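Endoglucanase (Humicola insolens, PDB 1DYS) hydrolyses internal beta-1,4-glucosidic bonds of cellulose as a family 6 glycoside hydrolase and so contributes to the recycling of plant biomass. Local coordinates at residues A[182-186]-A[221-225]; A[243-247]-A[262-266]. All coordinates share one frame. Residues are numbered along the deposited sequence.

Contact 1. Residues A[182-186]-A[221-225]; sequences ANGGW and SNYNP
This contact joins a helix N-cap to a loop in the substrate cleft of a family 6 glycoside hydrolase. The short helix that starts at Gly-184 follows strand 175-180. Residues 221-225 form an irregular loop after strand 215-218, the next strand of the parallel sheet. The CA atoms of Asn-183 and Asn-222 lie 7.3 Å apart, the closest CA pair across the two segments. Asn-183 is the N-cap residue. It is extended (phi/psi -149/170), and chi1 of 70° (p) turns OD1 back over the helix start, where it accepts from Gly-185 N at 2.9 Å. The same OD1 accepts from Asn-224 ND2 at 2.9 Å, with an N-H...O angle of 147°. Asn-224 reaches across with chi1 -60° (m) and chi2 -23°. Its OD1 accepts from Arg-276 and Trp-279, and its ND2 also donates to Glu-243, so both ends of the amide are bonded. Asn-222, extended at -105/-173, has chi1 of -142°, between wells. Its OD1 accepts from Tyr-223 N at 2.8 Å and also from Arg-276. Asn-183, Asn-222 and Trp-186 are probably substrate ligands. The side chain of Asp-139, a probable catalytic proton donor, lies about 6 Å from that of Asn-183. Asn-183 ND2 and Asn-222 ND2 lie 3.6 Å apart, a contact between two donor groups and not a bond.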
ATOM      1  N   ALA A 182       3.722   5.459 -20.719  1.00 15.84           N
ATOM      2  CA  ALA A 182       3.995   6.591 -19.829  1.00 11.85           C
ATOM      3  C   ALA A 182       3.322   7.869 -20.284  1.00 17.64           C
ATOM      4  O   ALA A 182       2.111   7.904 -20.426  1.00 16.55           O
ATOM      5  CB  ALA A 182       5.516   6.734 -19.707  1.00 13.37           C
ATOM      6  N   ASN A 183       4.069   8.965 -20.496  1.00 15.15           N
ATOM      7  CA  ASN A 183       3.417  10.204 -20.950  1.00 16.26           C
ATOM      8  C   ASN A 183       4.452  10.916 -21.813  1.00 17.26           C
ATOM      9  O   ASN A 183       5.645  10.576 -21.778  1.00 18.17           O
ATOM     10  CB  ASN A 183       2.903  11.062 -19.810  1.00 16.35           C
ATOM     11  CG  ASN A 183       4.020  11.688 -19.032  1.00 17.94           C
ATOM     12  OD1 ASN A 183       4.385  12.840 -19.288  1.00 16.51           O
ATOM     13  ND2 ASN A 183       4.590  10.967 -18.075  1.00 18.25           N
ATOM     14  N   GLY A 184       3.983  11.972 -22.498  1.00 16.86           N
ATOM     15  CA  GLY A 184       4.917  12.663 -23.409  1.00 19.04           C
ATOM     16  C   GLY A 184       6.131  13.293 -22.760  1.00 21.08           C
ATOM     17  O   GLY A 184       7.195  13.393 -23.378  1.00 19.31           O
ATOM     18  N   GLY A 185       6.062  13.671 -21.488  1.00 15.52           N
ATOM     19  CA  GLY A 185       7.158  14.240 -20.745  1.00 18.46           C
ATOM     20  C   GLY A 185       8.298  13.280 -20.459  1.00 17.75           C
ATOM     21  O   GLY A 185       9.436  13.665 -20.161  1.00 22.14           O
ATOM     22  N   TRP A 186       7.954  12.005 -20.402  1.00 15.80           N
ATOM     23  CA  TRP A 186       8.934  10.971 -20.114  1.00 18.17           C
ATOM     24  C   TRP A 186       9.566  10.455 -21.404  1.00 24.27           C
ATOM     25  O   TRP A 186      10.781  10.442 -21.542  1.00 23.57           O
ATOM     26  CB  TRP A 186       8.201   9.798 -19.421  1.00 17.51           C
ATOM     27  CG  TRP A 186       9.085   8.791 -18.743  1.00 18.20           C
ATOM     28  CD1 TRP A 186      10.353   8.389 -19.058  1.00 20.95           C
ATOM     29  CD2 TRP A 186       8.719   7.995 -17.585  1.00 15.73           C
ATOM     30  NE1 TRP A 186      10.817   7.434 -18.170  1.00 21.92           N
ATOM     31  CE2 TRP A 186       9.811   7.190 -17.254  1.00 19.99           C
ATOM     32  CE3 TRP A 186       7.570   7.927 -16.779  1.00 20.33           C
ATOM     33  CZ2 TRP A 186       9.814   6.298 -16.180  1.00 22.00           C
ATOM     34  CZ3 TRP A 186       7.588   7.039 -15.714  1.00 20.80           C
ATOM     35  CH2 TRP A 186       8.678   6.224 -15.425  1.00 17.58           C
ATOM     36  N   SER A 221      -2.620   8.587 -14.918  1.00 11.96           N
ATOM     37  CA  SER A 221      -2.294   9.229 -13.674  1.00 14.66           C
ATOM     38  C   SER A 221      -1.538  10.534 -13.842  1.00 12.51           C
ATOM     39  O   SER A 221      -1.146  11.042 -12.798  1.00 16.81           O
ATOM     40  CB  SER A 221      -1.487   8.346 -12.710  1.00 14.72           C
ATOM     41  OG  SER A 221      -2.085   7.037 -12.689  1.00 12.62           O
ATOM     42  N   ASN A 222      -1.397  11.026 -15.060  1.00 13.47           N
ATOM     43  CA  ASN A 222      -0.658  12.262 -15.275  1.00 14.48           C
ATOM     44  C   ASN A 222      -1.707  13.348 -15.552  1.00 12.73           C
ATOM     45  O   ASN A 222      -2.873  13.202 -15.249  1.00 13.89           O
ATOM     46  CB  ASN A 222       0.463  12.185 -16.306  1.00 13.91           C
ATOM     47  CG  ASN A 222       1.650  13.006 -15.885  1.00 19.90           C
ATOM     48  OD1 ASN A 222       1.606  14.231 -15.987  1.00 19.28           O
ATOM     49  ND2 ASN A 222       2.725  12.376 -15.390  1.00 18.83           N
ATOM     50  N   TYR A 223      -1.172  14.508 -15.912  1.00 13.32           N
ATOM     51  CA  TYR A 223      -1.962  15.726 -16.004  1.00 11.77           C
ATOM     52  C   TYR A 223      -1.751  16.488 -17.309  1.00 15.77           C
ATOM     53  O   TYR A 223      -2.215  17.646 -17.390  1.00 16.62           O
ATOM     54  CB  TYR A 223      -1.491  16.618 -14.844  1.00 15.06           C
ATOM     55  CG  TYR A 223      -1.455  15.991 -13.467  1.00 15.92           C
ATOM     56  CD1 TYR A 223      -0.328  15.289 -13.014  1.00 15.93           C
ATOM     57  CD2 TYR A 223      -2.569  16.074 -12.633  1.00 16.14           C
ATOM     58  CE1 TYR A 223      -0.337  14.703 -11.760  1.00 15.58           C
ATOM     59  CE2 TYR A 223      -2.566  15.500 -11.367  1.00 17.85           C
ATOM     60  CZ  TYR A 223      -1.442  14.816 -10.962  1.00 16.41           C
ATOM     61  OH  TYR A 223      -1.393  14.280  -9.690  1.00 19.26           O
ATOM     62  N   ASN A 224      -1.058  15.886 -18.273  1.00 13.31           N
ATOM     63  CA  ASN A 224      -0.808  16.586 -19.533  1.00 14.52           C
ATOM     64  C   ASN A 224      -2.115  16.793 -20.297  1.00 16.01           C
ATOM     65  O   ASN A 224      -3.069  16.044 -20.171  1.00 16.80           O
ATOM     66  CB  ASN A 224       0.138  15.770 -20.390  1.00 13.57           C
ATOM     67  CG  ASN A 224       1.499  15.470 -19.820  1.00 12.50           C
ATOM     68  OD1 ASN A 224       1.933  16.210 -18.945  1.00 19.32           O
ATOM     69  ND2 ASN A 224       2.178  14.436 -20.322  1.00 16.34           N
ATOM     70  N   PRO A 225      -2.206  17.928 -20.988  1.00 17.76           N
ATOM     71  CA  PRO A 225      -3.382  18.217 -21.790  1.00 14.38           C
ATOM     72  C   PRO A 225      -3.340  17.379 -23.051  1.00 18.93           C
ATOM     73  O   PRO A 225      -2.265  17.047 -23.545  1.00 16.45           O
ATOM     74  CB  PRO A 225      -3.234  19.720 -22.138  1.00 17.67           C
ATOM     75  CG  PRO A 225      -1.740  19.857 -22.141  1.00 20.92           C
ATOM     76  CD  PRO A 225      -1.108  18.853 -21.179  1.00 17.10           C
TER

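Contact 2. Residues A[243-247]-A[262-266]; sequences ESRYA and QFIID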
ATOM      1  N   GLU A 243      -0.498  15.430 -25.412  1.00 20.71           N
ATOM      2  CA  GLU A 243      -0.667  13.997 -25.618  1.00 19.80           C
ATOM      3  C   GLU A 243      -1.108  13.645 -27.017  1.00 19.53           C
ATOM      4  O   GLU A 243      -0.768  12.570 -27.520  1.00 17.45           O
ATOM      5  CB  GLU A 243      -1.550  13.442 -24.502  1.00 15.20           C
ATOM      6  CG  GLU A 243      -0.841  13.625 -23.148  1.00 17.65           C
ATOM      7  CD  GLU A 243       0.353  12.681 -23.024  1.00 14.78           C
ATOM      8  OE1 GLU A 243       0.083  11.465 -23.097  1.00 20.61           O
ATOM      9  OE2 GLU A 243       1.499  13.125 -22.929  1.00 18.25           O
ATOM     10  N   SER A 244      -1.863  14.543 -27.663  1.00 20.35           N
ATOM     11  CA  SER A 244      -2.251  14.304 -29.050  1.00 19.44           C
ATOM     12  C   SER A 244      -0.978  14.257 -29.890  1.00 16.46           C
ATOM     13  O   SER A 244      -0.878  13.341 -30.710  1.00 22.95           O
ATOM     14  CB  SER A 244      -3.180  15.397 -29.568  1.00 20.18           C
ATOM     15  OG  SER A 244      -3.472  15.115 -30.943  1.00 25.46           O
ATOM     16  N   ARG A 245      -0.013  15.166 -29.698  1.00 20.70           N
ATOM     17  CA  ARG A 245       1.198  15.093 -30.515  1.00 22.33           C
ATOM     18  C   ARG A 245       2.092  13.942 -30.073  1.00 21.53           C
ATOM     19  O   ARG A 245       2.768  13.296 -30.871  1.00 21.46           O
ATOM     20  CB  ARG A 245       1.959  16.405 -30.600  1.00 23.77           C
ATOM     21  CG  ARG A 245       1.171  17.361 -31.530  1.00 19.77           C
ATOM     22  CD  ARG A 245       1.786  18.745 -31.381  1.00 27.37           C
ATOM     23  NE  ARG A 245       1.159  19.470 -30.262  1.00 25.15           N
ATOM     24  CZ  ARG A 245       1.527  20.720 -29.978  1.00 28.20           C
ATOM     25  NH1 ARG A 245       2.502  21.271 -30.709  1.00 31.28           N
ATOM     26  NH2 ARG A 245       0.952  21.392 -28.999  1.00 21.61           N
ATOM     27  N   TYR A 246       2.031  13.583 -28.778  1.00 23.79           N
ATOM     28  CA  TYR A 246       2.833  12.416 -28.350  1.00 19.09           C
ATOM     29  C   TYR A 246       2.348  11.162 -29.072  1.00 21.17           C
ATOM     30  O   TYR A 246       3.189  10.422 -29.592  1.00 22.27           O
ATOM     31  CB  TYR A 246       2.740  12.251 -26.832  1.00 16.61           C
ATOM     32  CG  TYR A 246       3.477  11.034 -26.292  1.00 19.40           C
ATOM     33  CD1 TYR A 246       4.787  10.757 -26.619  1.00 19.75           C
ATOM     34  CD2 TYR A 246       2.843  10.176 -25.404  1.00 22.69           C
ATOM     35  CE1 TYR A 246       5.461   9.645 -26.131  1.00 21.82           C
ATOM     36  CE2 TYR A 246       3.487   9.063 -24.900  1.00 25.37           C
ATOM     37  CZ  TYR A 246       4.803   8.814 -25.252  1.00 21.41           C
ATOM     38  OH  TYR A 246       5.448   7.692 -24.791  1.00 17.17           O
ATOM     39  N   ALA A 247       1.024  10.970 -29.130  1.00 18.27           N
ATOM     40  CA  ALA A 247       0.406   9.825 -29.790  1.00 21.58           C
ATOM     41  C   ALA A 247       0.805   9.732 -31.257  1.00 19.91           C
ATOM     42  O   ALA A 247       1.180   8.666 -31.754  1.00 21.76           O
ATOM     43  CB  ALA A 247      -1.111   9.827 -29.634  1.00 17.25           C
ATOM     44  N   GLN A 262      -2.282   2.719 -32.304  1.00 19.65           N
ATOM     45  CA  GLN A 262      -3.437   3.364 -31.722  1.00 22.46           C
ATOM     46  C   GLN A 262      -3.381   3.677 -30.232  1.00 24.66           C
ATOM     47  O   GLN A 262      -2.992   2.813 -29.479  1.00 26.22           O
ATOM     48  CB  GLN A 262      -4.723   2.586 -32.019  1.00 22.70           C
ATOM     49  CG  GLN A 262      -4.929   2.390 -33.527  1.00 25.82           C
ATOM     50  CD  GLN A 262      -4.999   3.719 -34.277  1.00 23.40           C
ATOM     51  OE1 GLN A 262      -4.084   4.051 -35.013  1.00 23.21           O
ATOM     52  NE2 GLN A 262      -6.050   4.499 -34.079  1.00 23.57           N
ATOM     53  N   PHE A 263      -3.799   4.888 -29.850  1.00 21.18           N
ATOM     54  CA  PHE A 263      -3.704   5.276 -28.443  1.00 19.80           C
ATOM     55  C   PHE A 263      -5.048   5.441 -27.749  1.00 18.97           C
ATOM     56  O   PHE A 263      -6.052   5.779 -28.348  1.00 17.16           O
ATOM     57  CB  PHE A 263      -3.057   6.678 -28.315  1.00 15.84           C
ATOM     58  CG  PHE A 263      -1.563   6.643 -28.271  1.00 15.38           C
ATOM     59  CD1 PHE A 263      -0.846   6.261 -29.398  1.00 18.32           C
ATOM     60  CD2 PHE A 263      -0.833   6.859 -27.112  1.00 16.13           C
ATOM     61  CE1 PHE A 263       0.516   6.169 -29.386  1.00 12.79           C
ATOM     62  CE2 PHE A 263       0.535   6.802 -27.098  1.00 20.12           C
ATOM     63  CZ  PHE A 263       1.256   6.439 -28.236  1.00 16.90           C
ATOM     64  N   ILE A 264      -5.044   5.306 -26.424  1.00 14.08           N
ATOM     65  CA  ILE A 264      -6.139   5.734 -25.563  1.00 14.26           C
ATOM     66  C   ILE A 264      -5.439   6.683 -24.572  1.00 19.29           C
ATOM     67  O   ILE A 264      -4.314   6.380 -24.238  1.00 17.00           O
ATOM     68  CB  ILE A 264      -7.053   4.779 -24.823  1.00 13.88           C
ATOM     69  CG1 ILE A 264      -6.225   3.761 -24.019  1.00 12.80           C
ATOM     70  CG2 ILE A 264      -7.929   4.065 -25.860  1.00 15.27           C
ATOM     71  CD1 ILE A 264      -7.020   2.645 -23.385  1.00 17.13           C
ATOM     72  N   ILE A 265      -5.996   7.871 -24.320  1.00 15.04           N
ATOM     73  CA  ILE A 265      -5.244   8.874 -23.548  1.00 15.32           C
ATOM     74  C   ILE A 265      -6.067   9.322 -22.352  1.00 13.65           C
ATOM     75  O   ILE A 265      -7.220   9.695 -22.450  1.00 16.17           O
ATOM     76  CB  ILE A 265      -4.970  10.148 -24.380  1.00 15.48           C
ATOM     77  CG1 ILE A 265      -3.998   9.788 -25.508  1.00 18.66           C
ATOM     78  CG2 ILE A 265      -4.323  11.249 -23.531  1.00 14.76           C
ATOM     79  CD1 ILE A 265      -3.444  10.906 -26.329  1.00 24.38           C
ATOM     80  N   ASP A 266      -5.470   9.226 -21.157  1.00 12.09           N
ATOM     81  CA  ASP A 266      -6.186   9.558 -19.926  1.00 10.33           C
ATOM     82  C   ASP A 266      -6.333  11.087 -19.872  1.00 15.37           C
ATOM     83  O   ASP A 266      -5.339  11.780 -20.122  1.00 13.38           O
ATOM     84  CB  ASP A 266      -5.305   9.163 -18.723  1.00 13.35           C
ATOM     85  CG  ASP A 266      -6.056   9.065 -17.403  1.00 11.89           C
ATOM     86  OD1 ASP A 266      -7.265   9.350 -17.270  1.00 12.25           O
ATOM     87  OD2 ASP A 266      -5.389   8.677 -16.388  1.00 14.61           O
TER
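Phe-263 lays one face of its ring against Ala-247. The CA of Ala-247 stands 3.7 Å from the ring centroid and 11° off the ring normal, a CH-pi contact. The methyl CB of Ala-247 reaches Phe-263 CG at 3.5 Å. Tyr-246 touches the same ring, with its CE2 4.3 Å from Phe-263 CE2. Two residues along the strand, Ile-265 points the same way by strand alternation. Its chi1 m, chi2 t rotamer extends CD1 to the first turn of the helix. There CD1 lies 3.7 Å from Glu-243 CB, 3.4 Å from Glu-243 O and 4.2 Å from Ala-247 CB. The axes of segments 243-247 and 262-266 run nearly antiparallel (159°) and approach to 9.6 Å. This is the packing of a beta-alpha-beta crossover: helix 243-255 links the parallel neighbours 215-218 and 262-266 and lies against the sheet. Val-303 of the next strand also touches Ala-247 and Ile-265. The polar ends turn elsewhere. Glu-243 OE2 hydrogen-bonds to Gly-184 N and Asn-224 ND2, and OE1 to Ser-218 OG; Tyr-246 OH bonds to Val-181 O. The segments therefore meet mainly through apolar side chains, with Ile-265 CD1 also against the backbone carbonyl of Glu-243. They share no hydrogen bond, so close fit rather than polar pairing joins them, while the carboxylate of Glu-243 hydrogen-bonds to groups outside the contact.

Contact 1 closes before contact 2 opens along the chain, and their centres are about 10 Å apart. Both lie at the consecutive parallel strands 175-180, 215-218 and 262-266. Contact 1 joins the chain after strand 175-180, at the start of helix 184-187, to the loop after strand 215-218. Contact 2 packs the next helix, 243-255, on strand 262-266. Glu-243 connects them directly: its OE2 lies 2.8 Å from Gly-184 N and 3.0 Å from Asn-224 ND2, both probable hydrogen bonds. Tyr-246 adds packing, with CD2 3.6 Å from Gly-184 N. The apolar helix-sheet layer is thus continuous with the polar cleft segments that carry likely substrate-binding residues.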